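Local coordinates for protein UL144 (PDB 6NYP) that probably engages the immune inhibitory receptor BTLA, as a viral relative of the TNF-receptor superfamily member HVEM built from cysteine-rich domains, at residues T52-C57 / R65-T70; R23-C28 / S33-L38; P5-V8 / Q13-P16. All blocks are in the same frame, centred on the assembly; numbering follows the deposited sequence.

Contact 1: T52-C57 / R65-T70; sequences TQCTEC and RNCTST. With NAG (2-acetamido-2-deoxy-beta-D-glucopyranose), chain P.
Cys54 and Cys67 meet through a disulfide bond, the one link between segments 52-57 and 65-70, whose backbones come no nearer than 6.2 Å from CA to CA at this pair. On the Cys67 side, CB lies 3.6 Å from Cys54 CB and 3.1 Å from Cys54 SG. Its own SG then stands trans to the backbone N (chi1 -158°), which carries the sulfur out toward the other segment, where it bonds Cys54 SG at 2.1 Å. The Cys54 sulfur is set differently, lying on the N side of its residue and opposite the carbonyl carbon. The torsion about the S-S bond is -70°, a left-handed disulfide. Both cysteine side chains also touch Tyr44 of strand 43-45, and Cys54 is tied by its backbone to Gly42, so the bridge joins the end of the 43-45/51-53 hairpin to the loop after strand 62-65.

A second disulfide, Cys57 to Cys75, follows on, and the two interleave as the third-to-fifth and fourth-to-sixth cysteine pairs of a TNF-receptor cysteine-rich domain. Little else is buried between the segments, so the covalent bond carries the contact.

One residue before Cys67, Asn66 starts with its CB directed away from segment 52-57 and carries an N-linked glycan in an Asn-Cys-Thr sequon. Its ND2 is bonded to NAG C1 at 1.4 Å. C1 sits on the OD1 side of the amide, 2.8 Å from that oxygen, and is trans to Asn66 CB across the amide C-N bond, as is usual for an N-glycosidic linkage. On the sugar, the acetamido nitrogen N2 is 3.8 Å from Asn66 OD1. Thr55 has partners of its own beyond the pair, its carbonyl taking a hydrogen bond from Thr73 and its hydroxyl pairing with Asn72.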
ATOM      1  N   THR F  52      17.900   9.822  -0.044  1.00 86.64           N
ATOM      2  CA  THR F  52      19.246  10.383   0.256  1.00 88.87           C
ATOM      3  C   THR F  52      20.313   9.324  -0.051  1.00 90.95           C
ATOM      4  O   THR F  52      20.104   8.142   0.305  1.00 91.19           O
ATOM      5  CB  THR F  52      19.314  10.884   1.702  1.00 88.36           C
ATOM      6  OG1 THR F  52      18.302  11.882   1.848  1.00 91.31           O
ATOM      7  CG2 THR F  52      20.663  11.452   2.079  1.00 88.66           C
ATOM      8  N   GLN F  53      21.412   9.741  -0.691  1.00 90.84           N
ATOM      9  CA  GLN F  53      22.577   8.885  -1.051  1.00 92.80           C
ATOM     10  C   GLN F  53      23.199   8.320   0.234  1.00 91.00           C
ATOM     11  O   GLN F  53      23.394   9.111   1.198  1.00 79.38           O
ATOM     12  CB  GLN F  53      23.593   9.708  -1.853  1.00 93.59           C
ATOM     13  CG  GLN F  53      24.540   8.892  -2.728  1.00 96.40           C
ATOM     14  CD  GLN F  53      23.885   8.258  -3.933  1.00 94.51           C
ATOM     15  OE1 GLN F  53      24.208   7.132  -4.305  1.00 93.80           O
ATOM     16  NE2 GLN F  53      22.936   8.954  -4.539  1.00 91.14           N
ATOM     17  N   CYS F  54      23.466   7.006   0.258  1.00 91.52           N
ATOM     18  CA  CYS F  54      24.089   6.294   1.406  1.00 92.01           C
ATOM     19  C   CYS F  54      25.536   6.775   1.584  1.00 93.18           C
ATOM     20  O   CYS F  54      26.324   6.671   0.612  1.00 91.90           O
ATOM     21  CB  CYS F  54      24.049   4.780   1.221  1.00 95.43           C
ATOM     22  SG  CYS F  54      22.375   4.079   1.233  1.00104.25           S
ATOM     23  N   THR F  55      25.861   7.318   2.761  1.00 91.49           N
ATOM     24  CA  THR F  55      27.214   7.832   3.098  1.00 97.23           C
ATOM     25  C   THR F  55      28.188   6.651   3.144  1.00101.69           C
ATOM     26  O   THR F  55      27.766   5.556   3.543  1.00 93.50           O
ATOM     27  CB  THR F  55      27.215   8.652   4.396  1.00 97.25           C
ATOM     28  OG1 THR F  55      26.853   7.795   5.478  1.00101.49           O
ATOM     29  CG2 THR F  55      26.291   9.850   4.329  1.00 97.55           C
ATOM     30  N   GLU F  56      29.441   6.876   2.752  1.00110.86           N
ATOM     31  CA  GLU F  56      30.531   5.863   2.772  1.00117.76           C
ATOM     32  C   GLU F  56      31.427   6.107   3.993  1.00120.98           C
ATOM     33  O   GLU F  56      31.998   7.216   4.091  1.00123.14           O
ATOM     34  CB  GLU F  56      31.347   5.939   1.479  1.00119.29           C
ATOM     35  CG  GLU F  56      30.525   5.921   0.195  1.00121.07           C
ATOM     36  CD  GLU F  56      30.703   4.722  -0.724  1.00122.65           C
ATOM     37  OE1 GLU F  56      30.173   4.773  -1.846  1.00115.30           O
ATOM     38  OE2 GLU F  56      31.369   3.746  -0.320  1.00132.27           O
ATOM     39  N   CYS F  57      31.560   5.117   4.883  1.00123.59           N
ATOM     40  CA  CYS F  57      32.544   5.121   6.003  1.00127.56           C
ATOM     41  C   CYS F  57      33.960   5.037   5.409  1.00130.08           C
ATOM     42  O   CYS F  57      34.255   4.031   4.733  1.00132.02           O
ATOM     43  CB  CYS F  57      32.330   3.969   6.983  1.00124.37           C
ATOM     44  SG  CYS F  57      30.662   3.825   7.679  1.00115.44           S
ATOM     45  N   ARG F  65      26.806  -0.568  11.064  1.00 89.64           N
ATOM     46  CA  ARG F  65      25.570  -1.047  10.385  1.00 85.84           C
ATOM     47  C   ARG F  65      25.597  -0.584   8.924  1.00 85.12           C
ATOM     48  O   ARG F  65      25.869   0.612   8.691  1.00 87.72           O
ATOM     49  CB  ARG F  65      24.324  -0.524  11.108  1.00 84.10           C
ATOM     50  CG  ARG F  65      23.015  -0.860  10.408  1.00 83.26           C
ATOM     51  CD  ARG F  65      21.819  -1.037  11.330  1.00 87.14           C
ATOM     52  NE  ARG F  65      21.558   0.048  12.272  1.00 88.94           N
ATOM     53  CZ  ARG F  65      21.122   1.266  11.950  1.00 88.69           C
ATOM     54  NH1 ARG F  65      20.915   1.602  10.688  1.00 90.55           N
ATOM     55  NH2 ARG F  65      20.916   2.161  12.901  1.00 91.22           N
ATOM     56  N   ASN F  66      25.318  -1.490   7.983  1.00 87.73           N
ATOM     57  CA  ASN F  66      25.267  -1.183   6.526  1.00 92.81           C
ATOM     58  C   ASN F  66      24.005  -0.378   6.206  1.00 86.40           C
ATOM     59  O   ASN F  66      23.053  -0.420   7.010  1.00 80.73           O
ATOM     60  CB  ASN F  66      25.337  -2.444   5.662  1.00 97.15           C
ATOM     61  CG  ASN F  66      26.752  -2.765   5.236  1.00 99.75           C
ATOM     62  OD1 ASN F  66      27.572  -1.860   5.093  1.00 92.58           O
ATOM     63  ND2 ASN F  66      27.041  -4.044   5.042  1.00113.49           N
ATOM     64  N   CYS F  67      24.004   0.313   5.062  1.00 84.70           N
ATOM     65  CA  CYS F  67      22.871   1.143   4.575  1.00 84.73           C
ATOM     66  C   CYS F  67      21.700   0.229   4.208  1.00 83.98           C
ATOM     67  O   CYS F  67      21.878  -0.627   3.329  1.00 85.01           O
ATOM     68  CB  CYS F  67      23.238   1.995   3.365  1.00 87.58           C
ATOM     69  SG  CYS F  67      22.133   3.421   3.164  1.00 99.94           S
ATOM     70  N   THR F  68      20.559   0.401   4.882  1.00 85.93           N
ATOM     71  CA  THR F  68      19.262  -0.242   4.542  1.00 80.37           C
ATOM     72  C   THR F  68      18.464   0.732   3.670  1.00 75.05           C
ATOM     73  O   THR F  68      18.943   1.851   3.426  1.00 71.50           O
ATOM     74  CB  THR F  68      18.475  -0.634   5.800  1.00 88.18           C
ATOM     75  OG1 THR F  68      17.912   0.556   6.350  1.00 90.25           O
ATOM     76  CG2 THR F  68      19.314  -1.341   6.845  1.00 92.10           C
ATOM     77  N   SER F  69      17.275   0.322   3.239  1.00 74.76           N
ATOM     78  CA  SER F  69      16.343   1.138   2.424  1.00 72.33           C
ATOM     79  C   SER F  69      15.695   2.228   3.288  1.00 74.14           C
ATOM     80  O   SER F  69      15.096   3.146   2.696  1.00 76.61           O
ATOM     81  CB  SER F  69      15.307   0.264   1.760  1.00 73.33           C
ATOM     82  OG  SER F  69      14.546  -0.453   2.726  1.00 72.74           O
ATOM     83  N   THR F  70      15.798   2.149   4.623  1.00 73.72           N
ATOM     84  CA  THR F  70      15.143   3.100   5.564  1.00 75.12           C
ATOM     85  C   THR F  70      16.166   3.920   6.361  1.00 75.40           C
ATOM     86  O   THR F  70      15.783   5.019   6.803  1.00 87.60           O
ATOM     87  CB  THR F  70      14.204   2.376   6.538  1.00 76.43           C
ATOM     88  OG1 THR F  70      15.028   1.682   7.473  1.00 74.05           O
ATOM     89  CG2 THR F  70      13.246   1.426   5.851  1.00 77.91           C
TER
HETATM   90  C1  NAG P 201      28.343  -4.539   4.652  1.00125.65           C
HETATM   91  C2  NAG P 201      28.948  -5.439   5.738  1.00126.25           C
HETATM   92  C3  NAG P 201      30.384  -5.755   5.324  1.00130.25           C
HETATM   93  C4  NAG P 201      30.394  -6.437   3.951  1.00132.26           C
HETATM   94  C5  NAG P 201      29.641  -5.589   2.911  1.00127.44           C
HETATM   95  C6  NAG P 201      29.515  -6.324   1.577  1.00123.89           C
HETATM   96  C7  NAG P 201      27.947  -5.088   7.992  1.00115.05           C
HETATM   97  C8  NAG P 201      28.135  -4.483   9.357  1.00106.29           C
HETATM   98  N2  NAG P 201      28.921  -4.862   7.088  1.00120.88           N
HETATM   99  O3  NAG P 201      31.010  -6.580   6.317  1.00132.75           O
HETATM  100  O4  NAG P 201      31.752  -6.686   3.548  1.00126.21           O
HETATM  101  O5  NAG P 201      28.331  -5.256   3.402  1.00127.65           O
HETATM  102  O6  NAG P 201      28.943  -5.462   0.586  1.00118.00           O
HETATM  103  O7  NAG P 201      26.953  -5.757   7.750  1.00114.49           O

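Contact 2: R23-C28 / S33-L38; sequences RVTGQC and STTCTL
Arg23 and Thr37 form a hydrogen-bonded antiparallel pair, Val24 and Cys36 a non-hydrogen-bonded one, and beyond them Thr25 and Gly26 together face Thr35 in a classic beta bulge. Both amides of the bulge share one acceptor: Thr25 N reaches Thr35 O at 2.8 Å and Gly26 N at 3.1 Å, from the same face of the carbonyl plane and well tilted from it. Thr35 N completes the pairing by donating to Gly26 O at 2.9 Å.

The extra residue turns the Thr25 side chain toward the partner strand. With its OG1 opposite the carbonyl carbon (chi1 -81°), Thr25 gives a hydrogen bond to Thr37 OG1 at 2.8 Å. Thr37 CB lies obliquely to the Arg23 guanidinium, 4.4 Å from NE. The side chains of Val24 and Thr34 cross at about a right angle, both Val24 methyls 4.2 Å from Thr34 CG2. Thr34 OG1 comes 3.5 Å from Cys28 CB and is probably hydrogen-bonded to Pro16 O.

Residues 34-37 also pair with a strand of another protein chain, so this hairpin continues into an intermolecular sheet. Thr37 OG1 is hydrogen-bonded to a polar side chain there, which suggests that Thr25 helps orient the hydroxyl that faces the partner.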
ATOM      1  N   ARG F  23       9.438   6.057  -1.508  1.00 74.37           N
ATOM      2  CA  ARG F  23       9.100   7.439  -1.075  1.00 74.86           C
ATOM      3  C   ARG F  23       7.760   7.831  -1.715  1.00 72.71           C
ATOM      4  O   ARG F  23       7.436   7.276  -2.809  1.00 68.48           O
ATOM      5  CB  ARG F  23      10.202   8.418  -1.495  1.00 78.51           C
ATOM      6  CG  ARG F  23      10.069   8.887  -2.937  1.00 79.12           C
ATOM      7  CD  ARG F  23      11.335   9.076  -3.737  1.00 79.02           C
ATOM      8  NE  ARG F  23      10.983   9.573  -5.062  1.00 84.93           N
ATOM      9  CZ  ARG F  23      11.831   9.795  -6.063  1.00 85.19           C
ATOM     10  NH1 ARG F  23      13.128   9.587  -5.903  1.00 91.07           N
ATOM     11  NH2 ARG F  23      11.377  10.239  -7.224  1.00 80.50           N
ATOM     12  N   VAL F  24       7.031   8.757  -1.080  1.00 66.36           N
ATOM     13  CA  VAL F  24       5.739   9.305  -1.591  1.00 68.86           C
ATOM     14  C   VAL F  24       6.030  10.191  -2.812  1.00 69.17           C
ATOM     15  O   VAL F  24       6.766  11.189  -2.664  1.00 72.93           O
ATOM     16  CB  VAL F  24       4.986  10.086  -0.495  1.00 70.12           C
ATOM     17  CG1 VAL F  24       3.757  10.811  -1.035  1.00 69.17           C
ATOM     18  CG2 VAL F  24       4.611   9.202   0.683  1.00 67.91           C
ATOM     19  N   THR F  25       5.490   9.809  -3.973  1.00 71.71           N
ATOM     20  CA  THR F  25       5.607  10.497  -5.289  1.00 68.93           C
ATOM     21  C   THR F  25       4.292  11.226  -5.606  1.00 69.39           C
ATOM     22  O   THR F  25       4.301  12.090  -6.496  1.00 68.07           O
ATOM     23  CB  THR F  25       5.988   9.466  -6.362  1.00 67.80           C
ATOM     24  OG1 THR F  25       7.395   9.288  -6.237  1.00 71.48           O
ATOM     25  CG2 THR F  25       5.639   9.855  -7.782  1.00 74.21           C
ATOM     26  N   GLY F  26       3.198  10.855  -4.934  1.00 66.81           N
ATOM     27  CA  GLY F  26       1.879  11.500  -5.055  1.00 67.21           C
ATOM     28  C   GLY F  26       1.084  11.351  -3.773  1.00 68.45           C
ATOM     29  O   GLY F  26       0.977  10.209  -3.267  1.00 70.86           O
ATOM     30  N   GLN F  27       0.551  12.460  -3.259  1.00 70.51           N
ATOM     31  CA  GLN F  27      -0.254  12.491  -2.008  1.00 76.26           C
ATOM     32  C   GLN F  27      -1.619  11.860  -2.299  1.00 73.91           C
ATOM     33  O   GLN F  27      -2.115  12.040  -3.434  1.00 75.60           O
ATOM     34  CB  GLN F  27      -0.459  13.924  -1.509  1.00 83.58           C
ATOM     35  CG  GLN F  27       0.765  14.828  -1.581  1.00 91.30           C
ATOM     36  CD  GLN F  27       0.738  15.891  -0.509  1.00102.07           C
ATOM     37  OE1 GLN F  27       1.745  16.163   0.141  1.00108.52           O
ATOM     38  NE2 GLN F  27      -0.429  16.480  -0.295  1.00100.74           N
ATOM     39  N   CYS F  28      -2.207  11.165  -1.322  1.00 72.28           N
ATOM     40  CA  CYS F  28      -3.590  10.634  -1.413  1.00 74.28           C
ATOM     41  C   CYS F  28      -4.575  11.797  -1.250  1.00 72.74           C
ATOM     42  O   CYS F  28      -4.150  12.876  -0.808  1.00 78.16           O
ATOM     43  CB  CYS F  28      -3.848   9.549  -0.370  1.00 73.26           C
ATOM     44  SG  CYS F  28      -4.465  10.168   1.221  1.00 68.56           S
ATOM     45  N   SER F  33      -5.747   7.013  -3.842  1.00 64.19           N
ATOM     46  CA  SER F  33      -4.558   6.295  -3.317  1.00 62.93           C
ATOM     47  C   SER F  33      -3.352   7.230  -3.184  1.00 62.71           C
ATOM     48  O   SER F  33      -3.331   8.282  -3.841  1.00 64.95           O
ATOM     49  CB  SER F  33      -4.243   5.147  -4.233  1.00 61.12           C
ATOM     50  OG  SER F  33      -4.596   5.479  -5.570  1.00 59.52           O
ATOM     51  N   THR F  34      -2.384   6.825  -2.364  1.00 60.29           N
ATOM     52  CA  THR F  34      -1.006   7.375  -2.305  1.00 60.45           C
ATOM     53  C   THR F  34      -0.190   6.731  -3.430  1.00 60.16           C
ATOM     54  O   THR F  34      -0.391   5.529  -3.658  1.00 64.43           O
ATOM     55  CB  THR F  34      -0.334   7.015  -0.974  1.00 57.77           C
ATOM     56  OG1 THR F  34      -1.228   7.276   0.112  1.00 55.41           O
ATOM     57  CG2 THR F  34       0.971   7.745  -0.754  1.00 61.42           C
ATOM     58  N   THR F  35       0.663   7.492  -4.115  1.00 63.05           N
ATOM     59  CA  THR F  35       1.620   6.967  -5.130  1.00 66.41           C
ATOM     60  C   THR F  35       3.011   6.926  -4.488  1.00 71.14           C
ATOM     61  O   THR F  35       3.427   7.955  -3.894  1.00 69.84           O
ATOM     62  CB  THR F  35       1.589   7.794  -6.423  1.00 68.14           C
ATOM     63  OG1 THR F  35       0.233   7.932  -6.847  1.00 76.80           O
ATOM     64  CG2 THR F  35       2.395   7.180  -7.541  1.00 67.21           C
ATOM     65  N   CYS F  36       3.669   5.766  -4.548  1.00 73.82           N
ATOM     66  CA  CYS F  36       5.030   5.523  -3.999  1.00 74.78           C
ATOM     67  C   CYS F  36       5.969   5.130  -5.140  1.00 74.00           C
ATOM     68  O   CYS F  36       5.500   4.451  -6.071  1.00 75.00           O
ATOM     69  CB  CYS F  36       5.006   4.418  -2.953  1.00 77.77           C
ATOM     70  SG  CYS F  36       3.743   4.704  -1.692  1.00 80.39           S
ATOM     71  N   THR F  37       7.229   5.564  -5.085  1.00 71.77           N
ATOM     72  CA  THR F  37       8.271   5.191  -6.078  1.00 73.15           C
ATOM     73  C   THR F  37       9.478   4.604  -5.336  1.00 69.08           C
ATOM     74  O   THR F  37       9.810   5.108  -4.242  1.00 62.64           O
ATOM     75  CB  THR F  37       8.623   6.369  -7.000  1.00 77.88           C
ATOM     76  OG1 THR F  37       7.418   6.865  -7.584  1.00 79.34           O
ATOM     77  CG2 THR F  37       9.573   5.981  -8.112  1.00 81.49           C
ATOM     78  N   LEU F  38      10.043   3.534  -5.898  1.00 71.88           N
ATOM     79  CA  LEU F  38      11.263   2.826  -5.427  1.00 76.06           C
ATOM     80  C   LEU F  38      12.442   3.801  -5.342  1.00 77.37           C
ATOM     81  O   LEU F  38      12.824   4.346  -6.381  1.00 79.68           O
ATOM     82  CB  LEU F  38      11.546   1.688  -6.415  1.00 76.71           C
ATOM     83  CG  LEU F  38      12.535   0.610  -5.970  1.00 75.81           C
ATOM     84  CD1 LEU F  38      12.118  -0.038  -4.655  1.00 71.07           C
ATOM     85  CD2 LEU F  38      12.680  -0.443  -7.063  1.00 71.95           C
TER

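Contact 3: P5-V8 / Q13-P16; sequences PEEV and QCCP
The Glu7 carboxylate has Cys14 CB off its plane and beyond its oxygen end, about equally far from OE2 (3.7 Å) and OE1 (3.8 Å). A second flat group, the Cys15 carbonyl, is flanked on both faces: Glu7 CB lies on one side of its plane and Val8 CG1 on the other, each 3.4 Å from Cys15 O, and the amide of Val8 meets the oxygen almost head-on.

These residues open a small antiparallel hairpin, strands 8-9 and 14-15, near the amino terminus. Its cysteines are bridged to Cys3 (from Cys14) and to Cys28 (from Cys15), a pattern consistent with the first cysteine-rich domain of a TNF-receptor-like protein. Val8 and Cys15 form a hydrogen-bonded pair. Val8 N donates to Cys15 O at 2.8 Å, and Cys15 N returns a bond of 3.0 Å to Val8 O, the donor tilted 30° from the carbonyl plane.

Val8 CG1 sits between the backbone N and the carbonyl carbon (chi1 55°), and this rotation brings the methyl across the Cys15 oxygen and toward Pro16 O. Elsewhere Val8 packs on Pro17 and Leu48.

Glu7 is extended beyond CG, which takes its acid group along the side of the hairpin to Cys14. There OE2 accepts a hydrogen bond from the backbone N of Lys4 and makes a salt bridge with a basic side chain of another protein chain; that charge would probably stabilise the ionised carboxylate. The Cys14 side chain packs against a basic side chain of the same partner chain. Within the hydrogen-bonded pair, Cys15 CB lies 3.8 Å from Val8 O.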
ATOM      1  N   PRO F   5      -3.256   4.723  13.348  1.00 94.75           N
ATOM      2  CA  PRO F   5      -1.857   4.296  13.411  1.00 94.95           C
ATOM      3  C   PRO F   5      -1.349   3.618  12.127  1.00 92.47           C
ATOM      4  O   PRO F   5      -0.160   3.677  11.881  1.00 99.44           O
ATOM      5  CB  PRO F   5      -1.826   3.328  14.605  1.00 92.28           C
ATOM      6  CG  PRO F   5      -3.248   2.833  14.725  1.00 91.73           C
ATOM      7  CD  PRO F   5      -4.107   4.009  14.313  1.00 91.45           C
ATOM      8  N   GLU F   6      -2.241   3.016  11.336  1.00 86.58           N
ATOM      9  CA  GLU F   6      -1.884   2.364  10.044  1.00 83.77           C
ATOM     10  C   GLU F   6      -1.696   3.413   8.938  1.00 81.31           C
ATOM     11  O   GLU F   6      -1.246   3.022   7.848  1.00 80.45           O
ATOM     12  CB  GLU F   6      -2.934   1.327   9.636  1.00 81.53           C
ATOM     13  CG  GLU F   6      -4.275   1.917   9.225  1.00 85.55           C
ATOM     14  CD  GLU F   6      -5.375   1.756  10.264  1.00 90.15           C
ATOM     15  OE1 GLU F   6      -5.077   1.930  11.466  1.00 87.46           O
ATOM     16  OE2 GLU F   6      -6.530   1.448   9.872  1.00 90.68           O
ATOM     17  N   GLU F   7      -2.037   4.684   9.189  1.00 81.71           N
ATOM     18  CA  GLU F   7      -1.944   5.795   8.196  1.00 80.07           C
ATOM     19  C   GLU F   7      -0.740   6.680   8.524  1.00 80.32           C
ATOM     20  O   GLU F   7      -0.083   6.441   9.553  1.00 79.15           O
ATOM     21  CB  GLU F   7      -3.198   6.674   8.187  1.00 79.96           C
ATOM     22  CG  GLU F   7      -4.500   5.905   8.285  1.00 80.67           C
ATOM     23  CD  GLU F   7      -5.731   6.785   8.181  1.00 83.05           C
ATOM     24  OE1 GLU F   7      -6.293   6.865   7.068  1.00 83.41           O
ATOM     25  OE2 GLU F   7      -6.122   7.397   9.208  1.00 82.97           O
ATOM     26  N   VAL F   8      -0.493   7.675   7.669  1.00 79.57           N
ATOM     27  CA  VAL F   8       0.575   8.709   7.808  1.00 77.60           C
ATOM     28  C   VAL F   8      -0.006  10.047   7.335  1.00 77.60           C
ATOM     29  O   VAL F   8      -0.720  10.043   6.315  1.00 72.47           O
ATOM     30  CB  VAL F   8       1.835   8.311   7.015  1.00 77.10           C
ATOM     31  CG1 VAL F   8       1.536   8.031   5.547  1.00 78.69           C
ATOM     32  CG2 VAL F   8       2.940   9.343   7.153  1.00 81.04           C
ATOM     33  N   GLN F  13      -3.870  15.716   5.414  1.00 92.95           N
ATOM     34  CA  GLN F  13      -4.617  14.549   4.876  1.00 89.14           C
ATOM     35  C   GLN F  13      -4.015  13.258   5.448  1.00 87.26           C
ATOM     36  O   GLN F  13      -2.763  13.132   5.473  1.00 80.90           O
ATOM     37  CB  GLN F  13      -4.558  14.570   3.346  1.00 88.70           C
ATOM     38  CG  GLN F  13      -5.489  13.591   2.635  1.00 91.14           C
ATOM     39  CD  GLN F  13      -6.961  13.884   2.815  1.00 96.31           C
ATOM     40  OE1 GLN F  13      -7.463  14.938   2.424  1.00 97.18           O
ATOM     41  NE2 GLN F  13      -7.684  12.920   3.363  1.00 94.29           N
ATOM     42  N   CYS F  14      -4.889  12.348   5.886  1.00 83.44           N
ATOM     43  CA  CYS F  14      -4.535  11.009   6.420  1.00 81.15           C
ATOM     44  C   CYS F  14      -4.497  10.010   5.257  1.00 81.57           C
ATOM     45  O   CYS F  14      -5.538   9.835   4.587  1.00 73.95           O
ATOM     46  CB  CYS F  14      -5.525  10.583   7.497  1.00 84.05           C
ATOM     47  SG  CYS F  14      -5.367  11.524   9.037  1.00 89.02           S
ATOM     48  N   CYS F  15      -3.331   9.395   5.025  1.00 77.58           N
ATOM     49  CA  CYS F  15      -3.032   8.599   3.807  1.00 73.66           C
ATOM     50  C   CYS F  15      -2.423   7.250   4.168  1.00 70.56           C
ATOM     51  O   CYS F  15      -1.759   7.107   5.192  1.00 73.04           O
ATOM     52  CB  CYS F  15      -2.086   9.352   2.880  1.00 74.16           C
ATOM     53  SG  CYS F  15      -2.821  10.855   2.197  1.00 76.76           S
ATOM     54  N   PRO F  16      -2.640   6.222   3.319  1.00 68.14           N
ATOM     55  CA  PRO F  16      -1.883   4.976   3.412  1.00 68.77           C
ATOM     56  C   PRO F  16      -0.383   5.238   3.314  1.00 67.97           C
ATOM     57  O   PRO F  16       0.050   6.073   2.525  1.00 66.90           O
ATOM     58  CB  PRO F  16      -2.340   4.161   2.194  1.00 68.23           C
ATOM     59  CG  PRO F  16      -3.692   4.744   1.828  1.00 68.29           C
ATOM     60  CD  PRO F  16      -3.635   6.201   2.237  1.00 69.08           C
TER

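Overall arrangement
Along the chain the contacts come in series: contact 3 first, contact 2 next and contact 1 last. Contacts 3 and 2 have centres about 12 Å apart and are joined covalently, Cys15 SG bonding Cys28 SG. The two small hairpins thus form one disulfide-tied unit, and both reach another protein chain. Contact 1 lies on the other side of the chain's centre, its centre about 22 Å from that of contact 2 and 26 Å from that of contact 3, without touching either. The result is an elongated, helix-free molecule whose amino-terminal part engages the partner while contact 1, which carries the glycan, touches no other chain of the assembly.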